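Local coordinates for protein bacterioferritin (Mycobacterium smegmatis str. MC2 155, PDB 3BKN) that probably stores iron, oxidising iron(II) with dioxygen at a dinuclear metal centre and depositing the ferric mineral inside a hollow, heme-containing shell of 24 subunits, at residues N12-L15 against T16-T20; F49-M52 against R53-E56; A125-E128 against T129-D132. All coordinates share one frame; numbering follows the deposited sequence.

From the N terminus the chain meets interaction 1 on helix 5-34, interaction 2 on helix 38-64 and interaction 3 on helix 114-144. Each is a single helical stretch read against its own next turn, so none closes a long loop; the three follow in series, without nesting or crossing. They come together through metal. E18 of interaction 1, E51 and H54 of interaction 2 and E127 of interaction 3 share one zinc; E51, E127 and H130 share the second, which E94 of helix 83-110 completes. All four long helices of the bundle are thus tied at its centre, while interaction 2 also reaches the heme on the other side of its helix.

Interaction 1 (N12-L15 against T16-T20); sequences NEQL and TSELT. With ZN (zinc ion), chain M.
The amide of Q14 overlaps the carboxylate of E18, one turn further along the same helix, and gives it a hydrogen bond from NE2 to OE2 at 2.9 Å. The donor comes in from above the carboxylate plane, 42° out of it, and the two flat groups are turned 68° against each other. Q14 reaches this position because its CG stands anti to the backbone N (chi1 -171°) and the chain then bends at the next torsion, which turns NE2 toward E18. Its OE1 takes a weak hydrogen bond from R100 on helix 83-110, consistent with this orientation of the amide. The bond leaves the other oxygen of E18 to the metal: OE1 binds a zinc ion at 2.0 Å. Q14 is therefore a second-shell residue that probably steadies a first-shell ligand.

On another face of the helix, L15 and L19 pack one turn apart, L15 CG lying 4.1 Å from L19 CD1, and L19 goes on to touch the heme. The threonines turn their hydroxyls back to the backbone. T20 OG1 bonds T16 O at 2.9 Å and also accepts from the backbone N of F75; T20 N reaches the same carbonyl oxygen from the opposite face of its plane. T16 OG1 makes a weaker version of this bond to N12 O, at 3.4 Å. With E51, H54 and E127 completing the zinc, this helix supplies a terminal carboxylate to the dinuclear site at the heart of the ferritin four-helix bundle.

Interaction 2 (F49-M52 against R53-E56); sequences FEEM and RHAE. With ZN (zinc ion), chain M; ZN (zinc ion), chain N; HEM (protoporphyrin IX containing Fe), chain T.
E51 and H54, one turn apart, grip the same zinc ion on the buried side of the helix, through E51 OE1 at 1.9 Å and H54 ND1 at 2.0 Å. E51 OE2 binds the second zinc ion, making the carboxylate a bridge, and its plane stands 71° from the imidazole. The backbone oxygen E50 O lies over one face of the H54 ring, offset toward the rim, and NE2 bonds D126 of helix 114-144, so both ring nitrogens are in use and the ring's rotation is fixed.

M52 leaves the helix on the heme side, where its SD binds the iron at 2.4 Å; M52 of a second subunit is the other axial ligand. F49 brings CE1 to within 3.4 Å of HEM C2A.

The exposed side is looser. R53 folds back over the preceding turn with a bend at chi3 (-78°), NH2 beside E50 CG and CD 3.8 Å from HEM O1D, but the charged ends stay apart, E50 OE1 4.6 Å from R53 NH2. A single helical turn thus serves two metal centres: a carboxylate-bridged pair, here zinc and probably iron in ferroxidase turnover, and a bis-methionine heme shared across the dimer.

Interaction 3 (A125-E128 against T129-D132); sequences ADEE and THID. With ZN (zinc ion), chain N; ZN (zinc ion), chain M.
Both carboxylate oxygens of E127 are spent on metal, each on a different zinc ion, and H130 one turn on joins it at one of them. E127 OE1 binds at 1.9 Å the zinc that H130 ND1 holds at 2.1 Å, while E127 OE2 lies 2.0 Å from the other ion. With a bend at chi2 (-77°) the carboxylate is placed between the two metals. OE1 and ND1 stand 3.4 Å apart as fellow ligands, with no hydrogen bond joining them.

The imidazole has D126 O over one face, 3.7 Å above the plane and toward the rim, and the same oxygen accepts the backbone N of H130. NE2 makes a weak hydrogen bond to E50 OE1 of helix 38-64, which may help orient the ring. I131 continues the buried face, its CG1 passing 3.4 Å from E127 O before packing on helix 83-110.

E128 points elsewhere, to a salt bridge with R61 of a third subunit, so this helix also takes part in assembling the shell. The E-x-x-H spacing matches that of E51 and H54, giving each zinc ion one histidine. Two bridging carboxylates hold the ions 3.8 Å apart, as in carboxylate-bridged di-iron centres, consistent with the probable ferroxidase role.

Interaction 1 (N12-L15 against T16-T20)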
loop_
_atom_site.group_PDB
_atom_site.type_symbol
_atom_site.label_atom_id
_atom_site.label_comp_id
_atom_site.label_asym_id
_atom_site.label_seq_id
_atom_site.Cartn_x
_atom_site.Cartn_y
_atom_site.Cartn_z
ATOM N N ASN A 12 -33.445 -13.843 42.389
ATOM C CA ASN A 12 -32.626 -14.836 43.046
ATOM C C ASN A 12 -32.941 -16.274 42.721
ATOM O O ASN A 12 -32.016 -17.057 42.544
ATOM C CB ASN A 12 -32.591 -14.618 44.536
ATOM C CG ASN A 12 -31.365 -13.948 44.934
ATOM O OD1 ASN A 12 -30.288 -14.368 44.528
ATOM N ND2 ASN A 12 -31.478 -12.886 45.670
ATOM N N GLU A 13 -34.219 -16.640 42.611
ATOM C CA GLU A 13 -34.541 -18.006 42.212
ATOM C C GLU A 13 -34.000 -18.226 40.802
ATOM O O GLU A 13 -33.333 -19.241 40.553
ATOM C CB GLU A 13 -36.020 -18.375 42.328
ATOM C CG GLU A 13 -36.771 -17.764 43.541
ATOM C CD GLU A 13 -36.212 -18.165 44.922
ATOM O OE1 GLU A 13 -36.445 -19.339 45.269
ATOM O OE2 GLU A 13 -35.579 -17.316 45.651
ATOM N N GLN A 14 -34.210 -17.268 39.895
ATOM C CA GLN A 14 -33.698 -17.406 38.545
ATOM C C GLN A 14 -32.175 -17.525 38.522
ATOM O O GLN A 14 -31.612 -18.335 37.757
ATOM C CB GLN A 14 -34.094 -16.236 37.691
ATOM C CG GLN A 14 -33.773 -16.448 36.221
ATOM C CD GLN A 14 -34.396 -17.732 35.661
ATOM O OE1 GLN A 14 -35.336 -18.293 36.255
ATOM N NE2 GLN A 14 -33.865 -18.211 34.528
ATOM N N LEU A 15 -31.504 -16.713 39.346
ATOM C CA LEU A 15 -30.049 -16.804 39.494
ATOM C C LEU A 15 -29.629 -18.223 39.846
ATOM O O LEU A 15 -28.643 -18.717 39.284
ATOM C CB LEU A 15 -29.509 -15.841 40.574
ATOM C CG LEU A 15 -27.999 -15.779 40.697
ATOM C CD1 LEU A 15 -27.329 -15.402 39.376
ATOM C CD2 LEU A 15 -27.706 -14.756 41.661
ATOM N N THR A 16 -30.355 -18.865 40.775
ATOM C CA THR A 16 -29.979 -20.204 41.167
ATOM C C THR A 16 -30.090 -21.113 39.973
ATOM O O THR A 16 -29.185 -21.927 39.739
ATOM C CB THR A 16 -30.804 -20.722 42.335
ATOM O OG1 THR A 16 -30.449 -19.966 43.490
ATOM C CG2 THR A 16 -30.510 -22.223 42.618
ATOM N N SER A 17 -31.163 -20.960 39.198
ATOM C CA SER A 17 -31.326 -21.751 37.947
ATOM C C SER A 17 -30.172 -21.556 36.949
ATOM O O SER A 17 -29.663 -22.553 36.415
ATOM C CB SER A 17 -32.643 -21.470 37.223
ATOM O OG SER A 17 -33.612 -22.433 37.553
ATOM N N GLU A 18 -29.753 -20.307 36.707
ATOM C CA GLU A 18 -28.597 -20.101 35.849
ATOM C C GLU A 18 -27.313 -20.724 36.423
ATOM O O GLU A 18 -26.494 -21.291 35.669
ATOM C CB GLU A 18 -28.303 -18.639 35.521
ATOM C CG GLU A 18 -29.449 -17.819 35.212
ATOM C CD GLU A 18 -30.069 -18.096 33.874
ATOM O OE1 GLU A 18 -29.452 -18.741 33.010
ATOM O OE2 GLU A 18 -31.197 -17.617 33.677
ATOM N N LEU A 19 -27.087 -20.603 37.719
ATOM C CA LEU A 19 -25.834 -21.102 38.204
ATOM C C LEU A 19 -25.835 -22.595 38.052
ATOM O O LEU A 19 -24.767 -23.182 37.862
ATOM C CB LEU A 19 -25.567 -20.748 39.639
ATOM C CG LEU A 19 -25.473 -19.272 39.849
ATOM C CD1 LEU A 19 -25.600 -19.029 41.323
ATOM C CD2 LEU A 19 -24.200 -18.741 39.306
ATOM N N THR A 20 -27.021 -23.206 38.125
ATOM C CA THR A 20 -27.140 -24.650 37.992
ATOM C C THR A 20 -26.979 -25.026 36.556
ATOM O O THR A 20 -26.282 -25.992 36.263
ATOM C CB THR A 20 -28.494 -25.170 38.437
ATOM O OG1 THR A 20 -28.748 -24.787 39.797
ATOM C CG2 THR A 20 -28.498 -26.661 38.348
HETATM ZN ZN ZN M . -30.283 -18.853 31.242
#

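Interaction 2 (F49-M52 against R53-E56)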
loop_
_atom_site.group_PDB
_atom_site.type_symbol
_atom_site.label_atom_id
_atom_site.label_comp_id
_atom_site.label_asym_id
_atom_site.label_seq_id
_atom_site.Cartn_x
_atom_site.Cartn_y
_atom_site.Cartn_z
ATOM N N PHE A 49 -21.754 -20.821 28.264
ATOM C CA PHE A 49 -21.346 -19.421 28.368
ATOM C C PHE A 49 -22.558 -18.487 28.343
ATOM O O PHE A 49 -22.584 -17.466 29.014
ATOM C CB PHE A 49 -20.343 -19.058 27.295
ATOM C CG PHE A 49 -19.038 -19.744 27.432
ATOM C CD1 PHE A 49 -18.444 -19.892 28.651
ATOM C CD2 PHE A 49 -18.362 -20.202 26.323
ATOM C CE1 PHE A 49 -17.208 -20.514 28.783
ATOM C CE2 PHE A 49 -17.121 -20.826 26.454
ATOM C CZ PHE A 49 -16.554 -20.973 27.712
ATOM N N GLU A 50 -23.571 -18.857 27.581
ATOM C CA GLU A 50 -24.799 -18.091 27.567
ATOM C C GLU A 50 -25.425 -18.093 28.937
ATOM O O GLU A 50 -25.939 -17.072 29.340
ATOM C CB GLU A 50 -25.794 -18.604 26.513
ATOM C CG GLU A 50 -26.186 -17.479 25.506
ATOM C CD GLU A 50 -27.434 -17.770 24.688
ATOM O OE1 GLU A 50 -27.312 -18.477 23.646
ATOM O OE2 GLU A 50 -28.515 -17.261 25.084
ATOM N N GLU A 51 -25.357 -19.205 29.668
ATOM C CA GLU A 51 -25.840 -19.214 31.027
ATOM C C GLU A 51 -24.996 -18.361 31.921
ATOM O O GLU A 51 -25.534 -17.670 32.771
ATOM C CB GLU A 51 -25.941 -20.601 31.599
ATOM C CG GLU A 51 -26.851 -21.472 30.846
ATOM C CD GLU A 51 -28.245 -20.902 30.599
ATOM O OE1 GLU A 51 -28.596 -19.831 31.142
ATOM O OE2 GLU A 51 -29.005 -21.523 29.825
ATOM N N MET A 52 -23.677 -18.410 31.750
ATOM C CA MET A 52 -22.800 -17.531 32.518
ATOM C C MET A 52 -23.191 -16.062 32.331
ATOM O O MET A 52 -23.250 -15.307 33.309
ATOM C CB MET A 52 -21.351 -17.736 32.142
ATOM C CG MET A 52 -20.777 -19.041 32.600
ATOM S SD MET A 52 -19.100 -19.339 31.969
ATOM C CE MET A 52 -19.213 -21.115 31.647
ATOM N N ARG A 53 -23.487 -15.661 31.092
ATOM C CA ARG A 53 -23.955 -14.302 30.842
ATOM C C ARG A 53 -25.292 -13.998 31.542
ATOM O O ARG A 53 -25.438 -12.917 32.146
ATOM C CB ARG A 53 -23.973 -13.982 29.359
ATOM C CG ARG A 53 -22.576 -13.936 28.761
ATOM C CD ARG A 53 -22.558 -13.689 27.237
ATOM N NE ARG A 53 -22.877 -14.917 26.527
ATOM C CZ ARG A 53 -23.112 -15.003 25.229
ATOM N NH1 ARG A 53 -23.051 -13.928 24.457
ATOM N NH2 ARG A 53 -23.409 -16.179 24.698
ATOM N N HIS A 54 -26.239 -14.943 31.517
ATOM C CA HIS A 54 -27.489 -14.781 32.232
ATOM C C HIS A 54 -27.275 -14.528 33.741
ATOM O O HIS A 54 -27.854 -13.585 34.326
ATOM C CB HIS A 54 -28.334 -16.012 32.038
ATOM C CG HIS A 54 -28.895 -16.128 30.674
ATOM N ND1 HIS A 54 -29.593 -17.239 30.246
ATOM C CD2 HIS A 54 -28.833 -15.282 29.616
ATOM C CE1 HIS A 54 -29.982 -17.043 29.000
ATOM N NE2 HIS A 54 -29.520 -15.870 28.590
ATOM N N ALA A 55 -26.462 -15.377 34.361
ATOM C CA ALA A 55 -26.097 -15.203 35.751
ATOM C C ALA A 55 -25.555 -13.784 35.984
ATOM O O ALA A 55 -25.940 -13.129 36.949
ATOM C CB ALA A 55 -25.085 -16.267 36.210
ATOM N N GLU A 56 -24.702 -13.291 35.090
ATOM C CA GLU A 56 -24.074 -12.001 35.347
ATOM C C GLU A 56 -25.114 -10.862 35.241
ATOM O O GLU A 56 -25.212 -10.039 36.130
ATOM C CB GLU A 56 -22.851 -11.785 34.469
ATOM C CG GLU A 56 -22.364 -10.336 34.450
ATOM C CD GLU A 56 -21.037 -10.201 33.725
ATOM O OE1 GLU A 56 -20.885 -10.803 32.632
ATOM O OE2 GLU A 56 -20.129 -9.533 34.266
HETATM ZN ZN ZN M . -30.283 -18.853 31.242
HETATM ZN ZN ZN N . -30.687 -21.714 28.696
HETATM C CHA HEM T . -15.898 -17.454 31.006
HETATM C CHB HEM T . -15.634 -21.893 32.986
HETATM C CHC HEM T . -18.805 -20.500 36.352
HETATM C CHD HEM T . -19.229 -16.104 34.313
HETATM C C1A HEM T . -15.468 -18.829 31.270
HETATM C C2A HEM T . -14.459 -19.490 30.451
HETATM C C3A HEM T . -14.391 -20.810 31.051
HETATM C C4A HEM T . -15.372 -20.739 32.134
HETATM C CMA HEM T . -13.536 -21.973 30.664
HETATM C CAA HEM T . -13.684 -18.935 29.292
HETATM C CBA HEM T . -13.262 -17.518 29.653
HETATM C CGA HEM T . -11.777 -17.281 29.514
HETATM O O1A HEM T . -11.016 -17.701 30.408
HETATM O O2A HEM T . -11.366 -16.652 28.519
HETATM C C1B HEM T . -16.536 -21.937 34.123
HETATM C C2B HEM T . -16.654 -23.131 34.960
HETATM C C3B HEM T . -17.603 -22.624 35.927
HETATM C C4B HEM T . -17.890 -21.327 35.585
HETATM C CMB HEM T . -15.983 -24.464 34.840
HETATM C CAB HEM T . -18.158 -23.382 37.062
HETATM C CBB HEM T . -19.458 -23.602 37.136
HETATM C C1C HEM T . -19.221 -19.126 36.138
HETATM C C2C HEM T . -20.171 -18.455 37.036
HETATM C C3C HEM T . -20.286 -17.151 36.432
HETATM C C4C HEM T . -19.397 -17.203 35.262
HETATM C CMC HEM T . -20.878 -18.918 38.266
HETATM C CAC HEM T . -21.147 -16.081 36.969
HETATM C CBC HEM T . -21.396 -15.040 36.231
HETATM C C1D HEM T . -18.344 -16.099 33.154
HETATM C C2D HEM T . -18.201 -14.928 32.313
HETATM C C3D HEM T . -17.200 -15.383 31.360
HETATM C C4D HEM T . -16.910 -16.667 31.733
HETATM C CMD HEM T . -18.914 -13.611 32.433
HETATM C CAD HEM T . -16.625 -14.625 30.206
HETATM C CBD HEM T . -17.779 -13.992 29.449
HETATM C CGD HEM T . -17.952 -14.584 28.076
HETATM O O1D HEM T . -19.049 -15.093 27.788
HETATM O O2D HEM T . -17.002 -14.528 27.282
HETATM N NA HEM T . -16.007 -19.567 32.250
HETATM N NB HEM T . -17.261 -20.883 34.512
HETATM N NC HEM T . -18.780 -18.395 35.114
HETATM N ND HEM T . -17.559 -17.126 32.813
HETATM FE FE HEM T . -17.421 -18.997 33.650
#

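Interaction 3 (A125-E128 against T129-D132)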
loop_
_atom_site.group_PDB
_atom_site.type_symbol
_atom_site.label_atom_id
_atom_site.label_comp_id
_atom_site.label_asym_id
_atom_site.label_seq_id
_atom_site.Cartn_x
_atom_site.Cartn_y
_atom_site.Cartn_z
ATOM N N ALA A 125 -36.759 -15.429 26.273
ATOM C CA ALA A 125 -36.575 -15.654 24.846
ATOM C C ALA A 125 -35.332 -16.530 24.566
ATOM O O ALA A 125 -35.428 -17.519 23.818
ATOM C CB ALA A 125 -36.518 -14.358 24.111
ATOM N N ASP A 126 -34.190 -16.201 25.182
ATOM C CA ASP A 126 -33.006 -17.040 25.051
ATOM C C ASP A 126 -33.332 -18.488 25.483
ATOM O O ASP A 126 -33.057 -19.424 24.756
ATOM C CB ASP A 126 -31.787 -16.478 25.801
ATOM C CG ASP A 126 -31.301 -15.085 25.262
ATOM O OD1 ASP A 126 -31.873 -14.462 24.332
ATOM O OD2 ASP A 126 -30.304 -14.577 25.806
ATOM N N GLU A 127 -33.973 -18.692 26.622
ATOM C CA GLU A 127 -34.246 -20.074 27.010
ATOM C C GLU A 127 -35.223 -20.793 26.091
ATOM O O GLU A 127 -35.136 -21.996 25.955
ATOM C CB GLU A 127 -34.643 -20.237 28.486
ATOM C CG GLU A 127 -33.961 -19.312 29.430
ATOM C CD GLU A 127 -32.546 -19.706 29.756
ATOM O OE1 GLU A 127 -31.850 -20.201 28.847
ATOM O OE2 GLU A 127 -32.110 -19.498 30.923
ATOM N N GLU A 128 -36.142 -20.071 25.460
ATOM C CA GLU A 128 -37.085 -20.719 24.533
ATOM C C GLU A 128 -36.291 -21.194 23.329
ATOM O O GLU A 128 -36.539 -22.262 22.797
ATOM C CB GLU A 128 -38.217 -19.791 24.116
ATOM C CG GLU A 128 -39.241 -19.528 25.201
ATOM C CD GLU A 128 -40.488 -18.725 24.729
ATOM O OE1 GLU A 128 -40.955 -18.928 23.581
ATOM O OE2 GLU A 128 -41.049 -17.915 25.518
ATOM N N THR A 129 -35.281 -20.444 22.936
ATOM C CA THR A 129 -34.423 -20.885 21.866
ATOM C C THR A 129 -33.604 -22.155 22.206
ATOM O O THR A 129 -33.455 -23.039 21.346
ATOM C CB THR A 129 -33.579 -19.694 21.360
ATOM O OG1 THR A 129 -34.465 -18.805 20.673
ATOM C CG2 THR A 129 -32.466 -20.121 20.393
ATOM N N HIS A 130 -33.113 -22.257 23.442
ATOM C CA HIS A 130 -32.422 -23.453 23.894
ATOM C C HIS A 130 -33.397 -24.605 23.841
ATOM O O HIS A 130 -33.055 -25.661 23.341
ATOM C CB HIS A 130 -31.825 -23.343 25.310
ATOM C CG HIS A 130 -30.666 -22.383 25.446
ATOM N ND1 HIS A 130 -30.104 -22.059 26.674
ATOM C CD2 HIS A 130 -29.987 -21.645 24.526
ATOM C CE1 HIS A 130 -29.126 -21.181 26.502
ATOM N NE2 HIS A 130 -29.041 -20.902 25.210
ATOM N N ILE A 131 -34.618 -24.404 24.316
ATOM C CA ILE A 131 -35.636 -25.460 24.271
ATOM C C ILE A 131 -35.888 -25.927 22.861
ATOM O O ILE A 131 -35.983 -27.107 22.622
ATOM C CB ILE A 131 -36.991 -25.027 24.925
ATOM C CG1 ILE A 131 -36.815 -24.883 26.441
ATOM C CG2 ILE A 131 -38.119 -26.023 24.602
ATOM C CD1 ILE A 131 -37.835 -24.007 27.089
ATOM N N ASP A 132 -36.015 -24.998 21.928
ATOM C CA ASP A 132 -36.206 -25.337 20.534
ATOM C C ASP A 132 -35.051 -26.197 20.019
ATOM O O ASP A 132 -35.289 -27.249 19.399
ATOM C CB ASP A 132 -36.324 -24.064 19.695
ATOM C CG ASP A 132 -36.699 -24.356 18.244
ATOM O OD1 ASP A 132 -37.619 -25.193 18.037
ATOM O OD2 ASP A 132 -36.074 -23.765 17.317
HETATM ZN ZN ZN N . -30.687 -21.714 28.696
HETATM ZN ZN ZN M . -30.283 -18.853 31.242
#